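Local coordinates for protein fructuronate-tagaturonate epimerase UxaE from Cohnella laeviribosi in complex with 1 glycerol (PDB 6IL9) that probably interconverts fructuronate and tagaturonate as a zinc-bound TIM-barrel epimerase, at residues R72-L75 with N76-F79; E423-P426 with S427-N430. One frame throughout, in Å; residues are numbered along the deposited sequence.

In the fold
Two short local contacts lie far apart on the chain, their centres 42 Å from each other and their nearest atoms about 30 Å. Interaction 1 covers the end of helix 69-78, which follows the five-stranded antiparallel sheet and precedes the first barrel strand, and the residue after it. Interaction 2 belongs to the loop between helices 384-402 and 432-440, beyond the last barrel strand, so the two share no element. Both are partly buried and lie 24 to 26 Å from the chain centre. Their bonding differs: 72-79 has i+4 backbone bonds plus an Arg–Asn side-chain bond, whereas 423-430 has i+3 bonds, a serine hydroxyl on a carbonyl and a leucine–tyrosine contact.

Interaction 1: R72-L75 with N76-F79; sequences RLVL and NRHF
Arg72 and Asn76, four residues apart, are joined by a side-chain hydrogen bond: NH1 of Arg72 donates to OD1 of Asn76 at 2.9 Å with an N-H...O angle of 152°. The donor lies in the carbonyl plane of the amide, and the oxygen sits at the edge of the guanidinium, although the two flat groups are turned 65° against each other. Arg72 leaves the backbone with CG opposite N (chi1 -168°), then bends twice, which folds its head back beside Asn76. CD2 of Leu73 covers one guanidinium face, 3.9 Å above the plane and displaced toward the rim.

Two further pairs keep the four-residue spacing. The His78 ring lies alongside Val74 and turns its edge to the backbone, placing CD2 3.1 Å from Val74 O, and Leu75 CD2 meets Phe79 CD2 at 4.1 Å in an apolar contact. One residue short of that spacing, Arg77 lays a guanidinium face over Val74 CA, with NH1 3.9 Å from CG2 of Val74. Beneath these side chains the amides of Asn76, Arg77, His78 and Phe79 bond to the carbonyls four residues earlier; the Phe79 N to Leu75 O bond is 2.8 Å long.

Further out, Arg72 NE forms a salt bridge with Asp140, and Asn76 ND2 bonds Thr82 OG1. Glu53 OE1 forms a salt bridge with Arg77 NH1 and a hydrogen bond with His78 NE2, while Phe79 meets Phe147 edge-to-face. These are the last two turns of an alpha-helix and its C-terminal exit at Phe79, packed on helix 49-53 through Val74, His78 and Phe79 and on helix 135-149 through Arg72 and Leu75.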
loop_
_atom_site.group_PDB
_atom_site.type_symbol
_atom_site.label_atom_id
_atom_site.label_comp_id
_atom_site.label_asym_id
_atom_site.label_seq_id
_atom_site.Cartn_x
_atom_site.Cartn_y
_atom_site.Cartn_z
ATOM N N ARG A 72 -10.577 11.607 -15.743
ATOM C CA ARG A 72 -9.919 10.310 -15.611
ATOM C C ARG A 72 -10.803 9.200 -16.159
ATOM O O ARG A 72 -10.311 8.262 -16.799
ATOM C CB ARG A 72 -9.559 10.034 -14.148
ATOM C CG ARG A 72 -8.633 8.845 -13.959
ATOM C CD ARG A 72 -9.416 7.550 -13.668
ATOM N NE ARG A 72 -9.929 7.547 -12.303
ATOM C CZ ARG A 72 -10.572 6.532 -11.739
ATOM N NH1 ARG A 72 -10.799 5.419 -12.425
ATOM N NH2 ARG A 72 -10.988 6.636 -10.486
ATOM N N LEU A 73 -12.111 9.291 -15.930
ATOM C CA LEU A 73 -13.010 8.269 -16.455
ATOM C C LEU A 73 -13.042 8.311 -17.975
ATOM O O LEU A 73 -13.117 7.268 -18.632
ATOM C CB LEU A 73 -14.409 8.448 -15.868
ATOM C CG LEU A 73 -14.485 8.389 -14.340
ATOM C CD1 LEU A 73 -15.891 8.664 -13.837
ATOM C CD2 LEU A 73 -14.008 7.030 -13.854
ATOM N N VAL A 74 -12.950 9.510 -18.554
ATOM C CA VAL A 74 -12.846 9.628 -20.006
ATOM C C VAL A 74 -11.566 8.965 -20.505
ATOM O O VAL A 74 -11.576 8.204 -21.483
ATOM C CB VAL A 74 -12.919 11.106 -20.423
ATOM C CG1 VAL A 74 -12.788 11.228 -21.929
ATOM C CG2 VAL A 74 -14.206 11.728 -19.913
ATOM N N LEU A 75 -10.440 9.223 -19.832
ATOM C CA LEU A 75 -9.197 8.574 -20.242
ATOM C C LEU A 75 -9.305 7.056 -20.109
ATOM O O LEU A 75 -8.794 6.315 -20.956
ATOM C CB LEU A 75 -8.018 9.098 -19.416
ATOM C CG LEU A 75 -7.539 10.535 -19.631
ATOM C CD1 LEU A 75 -6.209 10.741 -18.910
ATOM C CD2 LEU A 75 -7.394 10.858 -21.102
ATOM N N ASN A 76 -9.977 6.581 -19.053
ATOM C CA ASN A 76 -10.173 5.145 -18.874
ATOM C C ASN A 76 -10.877 4.529 -20.077
ATOM O O ASN A 76 -10.545 3.414 -20.497
ATOM C CB ASN A 76 -10.997 4.872 -17.615
ATOM C CG ASN A 76 -10.185 4.940 -16.323
ATOM O OD1 ASN A 76 -10.770 4.919 -15.244
ATOM N ND2 ASN A 76 -8.859 5.018 -16.422
ATOM N N ARG A 77 -11.863 5.238 -20.637
ATOM C CA ARG A 77 -12.626 4.683 -21.751
ATOM C C ARG A 77 -11.785 4.571 -23.017
ATOM O O ARG A 77 -11.929 3.608 -23.778
ATOM C CB ARG A 77 -13.872 5.529 -22.011
ATOM C CG ARG A 77 -14.627 5.121 -23.285
ATOM C CD ARG A 77 -16.030 5.719 -23.348
ATOM N NE ARG A 77 -16.036 7.168 -23.148
ATOM C CZ ARG A 77 -16.315 7.764 -21.990
ATOM N NH1 ARG A 77 -16.294 9.093 -21.900
ATOM N NH2 ARG A 77 -16.610 7.032 -20.923
ATOM N N HIS A 78 -10.898 5.535 -23.259
ATOM C CA HIS A 78 -10.139 5.573 -24.500
ATOM C C HIS A 78 -8.749 4.957 -24.386
ATOM O O HIS A 78 -8.137 4.653 -25.416
ATOM C CB HIS A 78 -10.017 7.022 -24.992
ATOM C CG HIS A 78 -11.336 7.655 -25.316
ATOM N ND1 HIS A 78 -11.821 7.747 -26.604
ATOM C CD2 HIS A 78 -12.276 8.216 -24.519
ATOM C CE1 HIS A 78 -13.002 8.339 -26.586
ATOM N NE2 HIS A 78 -13.301 8.636 -25.334
ATOM N N PHE A 79 -8.237 4.766 -23.174
ATOM C CA PHE A 79 -6.889 4.246 -22.965
ATOM C C PHE A 79 -6.956 3.165 -21.896
ATOM O O PHE A 79 -6.818 3.445 -20.696
ATOM C CB PHE A 79 -5.927 5.367 -22.582
ATOM C CG PHE A 79 -5.839 6.453 -23.611
ATOM C CD1 PHE A 79 -5.099 6.265 -24.765
ATOM C CD2 PHE A 79 -6.512 7.656 -23.431
ATOM C CE1 PHE A 79 -5.014 7.264 -25.719
ATOM C CE2 PHE A 79 -6.433 8.661 -24.387
ATOM C CZ PHE A 79 -5.681 8.460 -25.533
#

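Interaction 2: E423-P426 with S427-N430; sequences EELP and SYMN
From Glu424 to Asn430 the backbone makes successive i+3 to i bonds, as in Tyr428 N to Leu425 O (3.1 Å, 151°), and across the two segments the donors stand above the carbonyl planes, about 50° out of them. Ser427 adds a second bond to the carbonyl already taken by its own amide: OG donates to Glu424 O at a very short 2.5 Å. With chi1 at 63°, the hydroxyl sits between the backbone N and the carbonyl carbon and is turned back to that oxygen. Arg415 NH2 also bonds this OG.

Leu425 and Tyr428 meet through CD2 of the leucine, which comes to the ring edge in its plane, 3.7 Å from CE2. Tyr428 OH bonds Arg415 O, and Arg415 also makes a cation-pi contact with the ring. Putting an alanine in place of Tyr428 would probably leave Leu425 CD2 without its ring-edge neighbour and Arg415 O without that hydroxyl partner. Leu425 and Met429 also pack on helix 384-402, and Pro426 and Met429 on helix 369-382. Overlapping turns with 3-10-type hydrogen bonding thus lay this loop across helices that follow the TIM barrel's last strand.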
loop_
_atom_site.group_PDB
_atom_site.type_symbol
_atom_site.label_atom_id
_atom_site.label_comp_id
_atom_site.label_asym_id
_atom_site.label_seq_id
_atom_site.Cartn_x
_atom_site.Cartn_y
_atom_site.Cartn_z
ATOM N N GLU A 423 21.060 22.939 7.820
ATOM C CA GLU A 423 21.754 21.984 6.966
ATOM C C GLU A 423 21.648 20.567 7.507
ATOM O O GLU A 423 21.753 19.604 6.741
ATOM C CB GLU A 423 23.222 22.380 6.818
ATOM C CG GLU A 423 23.440 23.853 6.503
ATOM C CD GLU A 423 23.685 24.690 7.750
ATOM O OE1 GLU A 423 24.831 24.682 8.260
ATOM O OE2 GLU A 423 22.731 25.357 8.215
ATOM N N GLU A 424 21.450 20.422 8.815
ATOM C CA GLU A 424 21.382 19.119 9.463
ATOM C C GLU A 424 19.969 18.558 9.563
ATOM O O GLU A 424 19.818 17.373 9.881
ATOM C CB GLU A 424 21.953 19.188 10.881
ATOM C CG GLU A 424 23.439 19.428 10.982
ATOM C CD GLU A 424 23.865 19.705 12.421
ATOM O OE1 GLU A 424 23.085 20.348 13.155
ATOM O OE2 GLU A 424 24.968 19.281 12.824
ATOM N N LEU A 425 18.938 19.372 9.349
ATOM C CA LEU A 425 17.569 18.874 9.471
ATOM C C LEU A 425 17.300 17.609 8.664
ATOM O O LEU A 425 16.590 16.728 9.182
ATOM C CB LEU A 425 16.577 19.981 9.083
ATOM C CG LEU A 425 16.485 21.160 10.061
ATOM C CD1 LEU A 425 15.555 22.197 9.492
ATOM C CD2 LEU A 425 15.987 20.739 11.447
ATOM N N PRO A 426 17.822 17.432 7.443
ATOM C CA PRO A 426 17.534 16.190 6.706
ATOM C C PRO A 426 18.035 14.933 7.395
ATOM O O PRO A 426 17.500 13.849 7.124
ATOM C CB PRO A 426 18.245 16.406 5.363
ATOM C CG PRO A 426 18.237 17.892 5.182
ATOM C CD PRO A 426 18.471 18.433 6.567
ATOM N N SER A 427 19.031 15.048 8.281
ATOM C CA SER A 427 19.555 13.876 8.977
ATOM C C SER A 427 18.498 13.213 9.852
ATOM O O SER A 427 18.592 12.008 10.123
ATOM C CB SER A 427 20.784 14.263 9.807
ATOM O OG SER A 427 20.468 15.193 10.833
ATOM N N TYR A 428 17.486 13.966 10.302
ATOM C CA TYR A 428 16.398 13.349 11.061
ATOM C C TYR A 428 15.762 12.195 10.294
ATOM O O TYR A 428 15.359 11.188 10.892
ATOM C CB TYR A 428 15.315 14.375 11.374
ATOM C CG TYR A 428 15.601 15.329 12.506
ATOM C CD1 TYR A 428 15.890 14.867 13.790
ATOM C CD2 TYR A 428 15.525 16.702 12.297
ATOM C CE1 TYR A 428 16.117 15.763 14.835
ATOM C CE2 TYR A 428 15.755 17.600 13.331
ATOM C CZ TYR A 428 16.045 17.127 14.588
ATOM O OH TYR A 428 16.254 18.040 15.601
ATOM N N MET A 429 15.613 12.342 8.975
ATOM C CA MET A 429 14.914 11.323 8.197
ATOM C C MET A 429 15.781 10.102 7.925
ATOM O O MET A 429 15.351 9.188 7.207
ATOM C CB MET A 429 14.374 11.928 6.895
ATOM C CG MET A 429 13.152 12.851 7.117
ATOM S SD MET A 429 11.703 12.148 7.980
ATOM C CE MET A 429 12.082 12.596 9.689
ATOM N N ASN A 430 16.973 10.052 8.516
ATOM C CA ASN A 430 17.792 8.851 8.548
ATOM C C ASN A 430 17.780 8.158 9.903
ATOM O O ASN A 430 18.452 7.140 10.054
ATOM C CB ASN A 430 19.245 9.175 8.183
ATOM C CG ASN A 430 19.392 9.655 6.763
ATOM O OD1 ASN A 430 18.658 9.216 5.875
ATOM N ND2 ASN A 430 20.320 10.576 6.541
#